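Local coordinates for dehydratase, IlvD/Edd family (Caulobacter crescentus, PDB 5OYN), which catalyses the magnesium- and [2Fe-2S]-dependent dehydration of D-xylonate to 2-dehydro-3-deoxy-D-arabinonate in D-xylose breakdown, and also dehydrates D-gluconate, at residues I56-T62 with I90-V96; A109-L114 with W565-Y569; S229-C233 with M246-T250. All coordinates share one frame; numbering follows the deposited sequence.

Contact 1: I56-T62 with I90-V96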
loop_
_atom_site.group_PDB
_atom_site.type_symbol
_atom_site.label_atom_id
_atom_site.label_comp_id
_atom_site.label_asym_id
_atom_site.label_seq_id
_atom_site.Cartn_x
_atom_site.Cartn_y
_atom_site.Cartn_z
ATOM N N ILE A 56 15.744 15.887 7.346
ATOM C CA ILE A 56 14.369 15.428 7.205
ATOM C C ILE A 56 13.831 16.026 5.914
ATOM O O ILE A 56 13.676 17.246 5.811
ATOM C CB ILE A 56 13.504 15.845 8.398
ATOM C CG1 ILE A 56 14.152 15.436 9.726
ATOM C CG2 ILE A 56 12.132 15.244 8.258
ATOM C CD1 ILE A 56 14.715 14.015 9.757
ATOM N N ILE A 57 13.543 15.175 4.932
ATOM C CA ILE A 57 12.991 15.605 3.652
ATOM C C ILE A 57 11.477 15.429 3.688
ATOM O O ILE A 57 10.976 14.306 3.693
ATOM C CB ILE A 57 13.603 14.832 2.478
ATOM C CG1 ILE A 57 15.128 14.775 2.612
ATOM C CG2 ILE A 57 13.179 15.487 1.163
ATOM C CD1 ILE A 57 15.812 16.067 2.218
ATOM N N GLY A 58 10.733 16.528 3.709
ATOM C CA GLY A 58 9.303 16.431 3.527
ATOM C C GLY A 58 8.954 16.070 2.095
ATOM O O GLY A 58 9.673 16.402 1.149
ATOM N N ILE A 59 7.849 15.346 1.938
ATOM C CA ILE A 59 7.243 15.077 0.636
ATOM C C ILE A 59 5.795 15.541 0.749
ATOM O O ILE A 59 5.011 14.959 1.510
ATOM C CB ILE A 59 7.336 13.589 0.233
ATOM C CG1 ILE A 59 8.781 13.100 0.290
ATOM C CG2 ILE A 59 6.843 13.357 -1.189
ATOM C CD1 ILE A 59 8.919 11.620 0.019
ATOM N N ALA A 60 5.441 16.605 0.033
ATOM C CA ALA A 60 4.082 17.143 0.128
ATOM C C ALA A 60 3.204 16.386 -0.861
ATOM O O ALA A 60 3.208 16.668 -2.065
ATOM C CB ALA A 60 4.056 18.645 -0.111
ATOM N N GLN A 61 2.462 15.406 -0.334
ATOM C CA GLN A 61 1.634 14.511 -1.131
ATOM C C GLN A 61 0.355 15.205 -1.563
ATOM O O GLN A 61 -0.389 15.732 -0.732
ATOM C CB GLN A 61 1.287 13.264 -0.327
ATOM C CG GLN A 61 0.385 12.306 -1.068
ATOM C CD GLN A 61 1.033 11.775 -2.329
ATOM O OE1 GLN A 61 0.944 12.395 -3.386
ATOM N NE2 GLN A 61 1.710 10.629 -2.220
ATOM N N THR A 62 0.080 15.179 -2.860
ATOM C CA THR A 62 -1.142 15.776 -3.366
ATOM C C THR A 62 -2.119 14.762 -3.933
ATOM O O THR A 62 -3.286 15.109 -4.155
ATOM C CB THR A 62 -0.817 16.825 -4.435
ATOM O OG1 THR A 62 -0.039 16.226 -5.485
ATOM C CG2 THR A 62 -0.064 18.007 -3.797
ATOM N N ILE A 90 16.182 11.460 5.221
ATOM C CA ILE A 90 15.106 10.735 5.885
ATOM C C ILE A 90 13.793 11.294 5.346
ATOM O O ILE A 90 13.486 12.469 5.569
ATOM C CB ILE A 90 15.175 10.881 7.417
ATOM C CG1 ILE A 90 16.521 10.385 7.956
ATOM C CG2 ILE A 90 14.018 10.165 8.084
ATOM C CD1 ILE A 90 16.655 8.876 7.979
ATOM N N PRO A 91 12.984 10.516 4.639
ATOM C CA PRO A 91 11.746 11.071 4.083
ATOM C C PRO A 91 10.624 11.124 5.109
ATOM O O PRO A 91 10.572 10.344 6.066
ATOM C CB PRO A 91 11.412 10.110 2.937
ATOM C CG PRO A 91 12.109 8.826 3.283
ATOM C CD PRO A 91 13.140 9.081 4.343
ATOM N N MET A 92 9.723 12.080 4.893
ATOM C CA MET A 92 8.527 12.301 5.709
ATOM C C MET A 92 7.438 12.734 4.735
ATOM O O MET A 92 7.435 13.885 4.278
ATOM C CB MET A 92 8.731 13.375 6.775
ATOM C CG MET A 92 9.495 12.940 7.973
ATOM S SD MET A 92 8.484 12.047 9.153
ATOM C CE MET A 92 9.684 11.801 10.477
ATOM N N GLU A 93 6.528 11.826 4.415
ATOM C CA GLU A 93 5.428 12.158 3.525
ATOM C C GLU A 93 4.302 12.744 4.356
ATOM O O GLU A 93 4.076 12.326 5.494
ATOM C CB GLU A 93 4.957 10.925 2.761
ATOM C CG GLU A 93 3.881 11.169 1.715
ATOM C CD GLU A 93 3.257 9.857 1.244
ATOM O OE1 GLU A 93 2.269 9.914 0.465
ATOM O OE2 GLU A 93 3.762 8.771 1.649
ATOM N N PHE A 94 3.624 13.738 3.803
ATOM C CA PHE A 94 2.532 14.383 4.510
ATOM C C PHE A 94 1.630 15.022 3.481
ATOM O O PHE A 94 2.055 15.253 2.344
ATOM C CB PHE A 94 3.049 15.428 5.512
ATOM C CG PHE A 94 3.789 16.568 4.870
ATOM C CD1 PHE A 94 3.111 17.696 4.425
ATOM C CD2 PHE A 94 5.167 16.512 4.709
ATOM C CE1 PHE A 94 3.795 18.738 3.828
ATOM C CE2 PHE A 94 5.854 17.558 4.111
ATOM C CZ PHE A 94 5.167 18.666 3.673
ATOM N N PRO A 95 0.380 15.296 3.832
ATOM C CA PRO A 95 -0.568 15.778 2.827
ATOM C C PRO A 95 -0.781 17.277 2.876
ATOM O O PRO A 95 -0.322 17.955 3.806
ATOM C CB PRO A 95 -1.850 15.032 3.197
ATOM C CG PRO A 95 -1.776 14.908 4.690
ATOM C CD PRO A 95 -0.307 14.902 5.077
ATOM N N VAL A 96 -1.486 17.789 1.868
ATOM C CA VAL A 96 -1.931 19.167 1.810
ATOM C C VAL A 96 -3.426 19.174 1.517
ATOM O O VAL A 96 -4.036 18.137 1.272
ATOM C CB VAL A 96 -1.161 19.994 0.756
ATOM C CG1 VAL A 96 0.263 20.209 1.211
ATOM C CG2 VAL A 96 -1.187 19.297 -0.592
#
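Phe-94 folds its ring back over strand 56-61, the neighbour of its own strand 90-95 in a parallel sheet. Its CG sits between the backbone N and the carbonyl carbon (chi1 63°), bringing the ring over the backbone of strand 56-61. Ala-60 CA then lies over one face, 4.2 Å from the ring centroid in a CH-pi contact, and Ile-59 O is over the same face, both offset toward the rim. Gly-58 CA meets the ring edge in plane, 3.7 Å from Phe-94 CE2; a beta carbon there would probably come too close to the ring, consistent with the glycine. With an alanine in place of Phe-94, the contacts with Ala-60 and Gly-58 would probably be lost and a gap opened toward Leu-119 of helix 109-125. On the same side of the sheet, Ile-56 CG2 touches Met-92 CG at 3.5 Å.

The other side carries Ile-57, Ile-59, Gln-61, Pro-91 and Glu-93, and helix 73-87 packs on it, completing a beta-alpha-beta crossover. Gln-61 bends at chi2 while Glu-93 stays extended, and Gln-61 NE2 donates to Glu-93 OE1 at 2.8 Å. The acceptor lies near the amide plane, but the amide comes from above the carboxylate, their planes 70° apart. Gln-61 NE2 also bonds His-73 O, and Gln-61 OE1 takes Gly-63 N, so the amide is fixed at both ends.

Between the strands, five backbone bonds run from Ile-57 N to Ile-90 O (2.8 Å) through Gln-61 N to Phe-94 O (2.7 Å). They hold the strands in register, weakening at Val-96 N. Strand 56-61 leads into Thr-62, its side chain about 7 Å from that of cluster ligand Cys-137, while the neutral Gln-61 amide probably steadies the Glu-93 charge.

Contact 2: A109-L114 with W565-Y569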
loop_
_atom_site.group_PDB
_atom_site.type_symbol
_atom_site.label_atom_id
_atom_site.label_comp_id
_atom_site.label_asym_id
_atom_site.label_seq_id
_atom_site.Cartn_x
_atom_site.Cartn_y
_atom_site.Cartn_z
ATOM N N ALA A 109 -10.218 27.545 -8.050
ATOM C CA ALA A 109 -9.391 28.717 -7.794
ATOM C C ALA A 109 -9.441 29.125 -6.330
ATOM O O ALA A 109 -8.492 29.740 -5.827
ATOM C CB ALA A 109 -9.831 29.881 -8.682
ATOM N N LEU A 110 -10.522 28.775 -5.636
ATOM C CA LEU A 110 -10.644 29.099 -4.225
ATOM C C LEU A 110 -9.581 28.405 -3.388
ATOM O O LEU A 110 -9.238 28.876 -2.299
ATOM C CB LEU A 110 -12.028 28.694 -3.731
ATOM C CG LEU A 110 -13.121 29.713 -4.007
ATOM C CD1 LEU A 110 -14.457 29.169 -3.543
ATOM C CD2 LEU A 110 -12.770 30.983 -3.279
ATOM N N ASP A 111 -9.054 27.287 -3.871
ATOM C CA ASP A 111 -8.288 26.389 -3.023
ATOM C C ASP A 111 -6.792 26.644 -3.065
ATOM O O ASP A 111 -6.090 26.264 -2.121
ATOM C CB ASP A 111 -8.581 24.942 -3.417
ATOM C CG ASP A 111 -9.925 24.472 -2.892
ATOM O OD1 ASP A 111 -10.328 24.973 -1.817
ATOM O OD2 ASP A 111 -10.580 23.623 -3.543
ATOM N N ARG A 112 -6.290 27.291 -4.120
ATOM C CA ARG A 112 -4.851 27.470 -4.237
ATOM C C ARG A 112 -4.301 28.229 -3.042
ATOM O O ARG A 112 -3.276 27.843 -2.466
ATOM C CB ARG A 112 -4.518 28.189 -5.531
ATOM C CG ARG A 112 -3.040 28.244 -5.804
ATOM C CD ARG A 112 -2.721 29.344 -6.787
ATOM N NE ARG A 112 -2.612 30.621 -6.098
ATOM C CZ ARG A 112 -2.745 31.804 -6.682
ATOM N NH1 ARG A 112 -2.991 31.888 -7.981
ATOM N NH2 ARG A 112 -2.623 32.903 -5.960
ATOM N N ASN A 113 -4.988 29.291 -2.630
ATOM C CA ASN A 113 -4.496 30.080 -1.511
ATOM C C ASN A 113 -4.692 29.343 -0.191
ATOM O O ASN A 113 -3.821 29.390 0.687
ATOM C CB ASN A 113 -5.182 31.450 -1.504
ATOM C CG ASN A 113 -4.657 32.383 -2.616
ATOM O OD1 ASN A 113 -3.521 32.249 -3.079
ATOM N ND2 ASN A 113 -5.487 33.329 -3.033
ATOM N N LEU A 114 -5.817 28.630 -0.049
ATOM C CA LEU A 114 -6.063 27.838 1.156
ATOM C C LEU A 114 -5.032 26.727 1.311
ATOM O O LEU A 114 -4.538 26.474 2.412
ATOM C CB LEU A 114 -7.479 27.266 1.126
ATOM C CG LEU A 114 -7.884 26.330 2.269
ATOM C CD1 LEU A 114 -7.659 26.952 3.630
ATOM C CD2 LEU A 114 -9.336 25.896 2.114
ATOM N N TRP A 565 -14.489 29.906 4.345
ATOM C CA TRP A 565 -13.297 30.253 3.581
ATOM C C TRP A 565 -13.606 31.320 2.541
ATOM O O TRP A 565 -12.739 32.144 2.220
ATOM C CB TRP A 565 -12.691 29.007 2.933
ATOM C CG TRP A 565 -11.590 29.319 1.989
ATOM C CD1 TRP A 565 -11.580 29.095 0.642
ATOM C CD2 TRP A 565 -10.337 29.943 2.300
ATOM N NE1 TRP A 565 -10.397 29.539 0.089
ATOM C CE2 TRP A 565 -9.614 30.060 1.086
ATOM C CE3 TRP A 565 -9.755 30.418 3.479
ATOM C CZ2 TRP A 565 -8.339 30.635 1.021
ATOM C CZ3 TRP A 565 -8.476 30.983 3.413
ATOM C CH2 TRP A 565 -7.787 31.085 2.191
ATOM N N GLN A 566 -14.837 31.349 2.031
ATOM C CA GLN A 566 -15.186 32.362 1.043
ATOM C C GLN A 566 -15.178 33.760 1.658
ATOM O O GLN A 566 -14.766 34.728 1.004
ATOM C CB GLN A 566 -16.544 32.044 0.427
ATOM C CG GLN A 566 -16.518 30.884 -0.546
ATOM C CD GLN A 566 -17.898 30.543 -1.048
ATOM O OE1 GLN A 566 -18.805 31.372 -0.990
ATOM N NE2 GLN A 566 -18.071 29.320 -1.542
ATOM N N GLU A 567 -15.623 33.886 2.915
ATOM C CA GLU A 567 -15.529 35.170 3.602
ATOM C C GLU A 567 -14.081 35.640 3.681
ATOM O O GLU A 567 -13.769 36.794 3.352
ATOM C CB GLU A 567 -16.139 35.079 4.998
ATOM C CG GLU A 567 -15.794 36.284 5.867
ATOM C CD GLU A 567 -16.921 36.713 6.794
ATOM O OE1 GLU A 567 -16.671 37.585 7.663
ATOM O OE2 GLU A 567 -18.046 36.178 6.660
ATOM N N ILE A 568 -13.176 34.755 4.104
ATOM C CA ILE A 568 -11.765 35.121 4.146
ATOM C C ILE A 568 -11.264 35.450 2.753
ATOM O O ILE A 568 -10.597 36.469 2.546
ATOM C CB ILE A 568 -10.924 34.002 4.773
ATOM C CG1 ILE A 568 -11.236 33.868 6.260
ATOM C CG2 ILE A 568 -9.443 34.265 4.525
ATOM C CD1 ILE A 568 -11.145 32.441 6.745
ATOM N N TYR A 569 -11.569 34.589 1.776
ATOM C CA TYR A 569 -11.052 34.801 0.426
ATOM C C TYR A 569 -11.524 36.136 -0.135
ATOM O O TYR A 569 -10.720 36.940 -0.624
ATOM C CB TYR A 569 -11.475 33.659 -0.496
ATOM C CG TYR A 569 -10.880 33.744 -1.889
ATOM C CD1 TYR A 569 -9.644 33.172 -2.172
ATOM C CD2 TYR A 569 -11.555 34.389 -2.925
ATOM C CE1 TYR A 569 -9.091 33.242 -3.449
ATOM C CE2 TYR A 569 -11.005 34.476 -4.206
ATOM C CZ TYR A 569 -9.770 33.898 -4.462
ATOM O OH TYR A 569 -9.212 33.962 -5.732
#
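Helix 109-125 of the N-terminal family region meets helix 564-572 of the C-terminal one, the short segments crossing at 79° with their axes 10.8 Å apart. Trp-565 and Tyr-569, one turn apart, both reach across to the first turns of helix 109-125. The indole edge supplies the polar link: Trp-565 NE1 donates to Leu-110 O at 2.7 Å, with the oxygen close to the ring plane and the donor tilted 35° from the carbonyl plane. Leu-114 covers one face of the same indole, its CB 3.5 Å from Trp-565 CZ2, while its two methyls spread farther over the ring system. Tyr-569 CB lies over the opposite face.

Leu-110 CD2 sits above the Tyr-569 face, 3.8 Å from the ring centroid in a CH-pi contact, and Leu-110 CD1 touches Gln-566 CG at 4.0 Å. Asn-113 ND2 approaches the Tyr-569 ring obliquely, at 3.6 Å from CE1, but its hydrogen bond goes to Gly-580 O; Asn-113 OD1 accepts from Arg-112 NH2. Glu-121 of the second subunit packs against Leu-114 and Trp-565.

The one hydrogen bond across a largely apolar contact thus satisfies the buried indole N-H and, with Leu-114 and Tyr-569 CB on its two faces, probably fixes the tilt of the indole. It joins the regions where the side chain of Ala-109 is about 6 Å from that of magnesium ligand Glu-101.

Contact 3: S229-C233 with M246-T250; sequences SLTGC and MAYKT
Met-246 leaves its helix with CG anti to the backbone N (chi1 169°), then bends at both chi2 and chi3, curling its thioether against the turn Leu-230 to Cys-233. Met-246 SD rests 3.8 Å from Leu-230 CB, and its terminal methyl CE reaches Thr-231 O at 3.7 Å. Cys-233 SG, likewise anti to its own N, meets Met-246 CG at 3.8 Å. Leu-230 slides past Thr-250 in the opposite direction and sets CD1 against the helix backbone, 3.8 Å from Lys-249 C.

The turn is type II, closed by Cys-233 N to Leu-230 O, with Gly-232 at the position whose positive phi (89°) suits a glycine. No direct hydrogen bond crosses to the helix; water 1 bridges instead, accepting from Leu-230 N and donating to Thr-250 OG1, each at 3.0 Å. That hydroxyl gives its own proton to Met-246 O, which Thr-250 N reaches from the opposite face of the carbonyl plane.

The turn follows helix 215-225, whose Glu-224 bonds Gly-232 N. Helix 241-259 lies between this loop and helix 73-87, with Thr-250 and Ala-247 also packed on strand 155-159.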
loop_
_atom_site.group_PDB
_atom_site.type_symbol
_atom_site.label_atom_id
_atom_site.label_comp_id
_atom_site.label_asym_id
_atom_site.label_seq_id
_atom_site.Cartn_x
_atom_site.Cartn_y
_atom_site.Cartn_z
ATOM N N SER A 229 12.507 22.058 -11.275
ATOM C CA SER A 229 12.437 20.611 -11.383
ATOM C C SER A 229 13.533 20.149 -12.326
ATOM O O SER A 229 14.117 20.953 -13.057
ATOM C CB SER A 229 11.070 20.152 -11.887
ATOM O OG SER A 229 10.895 20.561 -13.219
ATOM N N LEU A 230 13.823 18.847 -12.292
ATOM C CA LEU A 230 14.901 18.308 -13.108
ATOM C C LEU A 230 14.544 18.386 -14.587
ATOM O O LEU A 230 13.378 18.474 -14.973
ATOM C CB LEU A 230 15.213 16.865 -12.718
ATOM C CG LEU A 230 15.748 16.621 -11.297
ATOM C CD1 LEU A 230 16.047 15.157 -11.090
ATOM C CD2 LEU A 230 16.991 17.479 -10.980
ATOM N N THR A 231 15.570 18.376 -15.424
ATOM C CA THR A 231 15.338 18.539 -16.851
ATOM C C THR A 231 14.535 17.357 -17.369
ATOM O O THR A 231 14.865 16.198 -17.090
ATOM C CB THR A 231 16.665 18.659 -17.610
ATOM O OG1 THR A 231 17.523 19.593 -16.947
ATOM C CG2 THR A 231 16.429 19.142 -19.005
ATOM N N GLY A 232 13.474 17.656 -18.115
ATOM C CA GLY A 232 12.619 16.648 -18.696
ATOM C C GLY A 232 11.478 16.210 -17.814
ATOM O O GLY A 232 10.669 15.385 -18.244
ATOM N N CYS A 233 11.370 16.769 -16.608
ATOM C CA CYS A 233 10.386 16.312 -15.637
ATOM C C CYS A 233 8.948 16.603 -16.075
ATOM O O CYS A 233 8.054 15.770 -15.881
ATOM C CB CYS A 233 10.674 16.970 -14.295
ATOM S SG CYS A 233 9.678 16.378 -12.940
ATOM N N MET A 246 12.245 9.274 -12.877
ATOM C CA MET A 246 12.405 10.680 -12.556
ATOM C C MET A 246 12.081 10.930 -11.092
ATOM O O MET A 246 12.730 11.750 -10.432
ATOM C CB MET A 246 11.516 11.527 -13.465
ATOM C CG MET A 246 11.415 12.971 -13.045
ATOM S SD MET A 246 12.943 13.854 -13.447
ATOM C CE MET A 246 13.095 13.567 -15.208
ATOM N N ALA A 247 11.091 10.218 -10.559
ATOM C CA ALA A 247 10.733 10.421 -9.161
ATOM C C ALA A 247 11.881 10.012 -8.251
ATOM O O ALA A 247 12.154 10.677 -7.247
ATOM C CB ALA A 247 9.459 9.648 -8.823
ATOM N N TYR A 248 12.588 8.937 -8.607
ATOM C CA TYR A 248 13.775 8.530 -7.859
ATOM C C TYR A 248 14.854 9.607 -7.904
ATOM O O TYR A 248 15.354 10.045 -6.858
ATOM C CB TYR A 248 14.307 7.213 -8.420
ATOM C CG TYR A 248 15.583 6.729 -7.781
ATOM C CD1 TYR A 248 15.572 6.090 -6.532
ATOM C CD2 TYR A 248 16.796 6.880 -8.424
ATOM C CE1 TYR A 248 16.746 5.626 -5.943
ATOM C CE2 TYR A 248 17.966 6.423 -7.849
ATOM C CZ TYR A 248 17.936 5.798 -6.615
ATOM O OH TYR A 248 19.115 5.364 -6.069
ATOM N N LYS A 249 15.232 10.048 -9.112
ATOM C CA LYS A 249 16.304 11.032 -9.225
ATOM C C LYS A 249 15.944 12.337 -8.529
ATOM O O LYS A 249 16.817 12.994 -7.951
ATOM C CB LYS A 249 16.658 11.254 -10.689
ATOM C CG LYS A 249 17.612 10.158 -11.184
ATOM C CD LYS A 249 17.374 9.816 -12.645
ATOM C CE LYS A 249 18.162 8.562 -13.055
ATOM N NZ LYS A 249 17.605 7.835 -14.268
ATOM N N THR A 250 14.665 12.703 -8.519
ATOM C CA THR A 250 14.261 13.876 -7.758
ATOM C C THR A 250 14.487 13.663 -6.269
ATOM O O THR A 250 14.872 14.593 -5.552
ATOM C CB THR A 250 12.806 14.216 -8.046
ATOM O OG1 THR A 250 12.652 14.493 -9.449
ATOM C CG2 THR A 250 12.392 15.431 -7.252
HETATM O O HOH W 1 11.974 17.216 -10.616
#

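Contacts 1 and 3 fall within the N-terminal family region, their centres about 17 Å apart. Contact 1 forms one edge of the four-stranded parallel sheet, whose far edge, strand 155-159, carries the helix of contact 3; helix 73-87 touches both. Strand 90-95 runs on in the chain to helix 109-125, which opens contact 2, about 23 Å from contact 1 between centres. Contact 3 is nested in the long loop that contact 2 closes, and their centres lie about 31 Å apart. Of the three, only contact 2 joins the N- and C-terminal regions, which both supply magnesium ligands. Contacts 1 and 2 also touch the second subunit, and contact 3 the third, within the homotetramer.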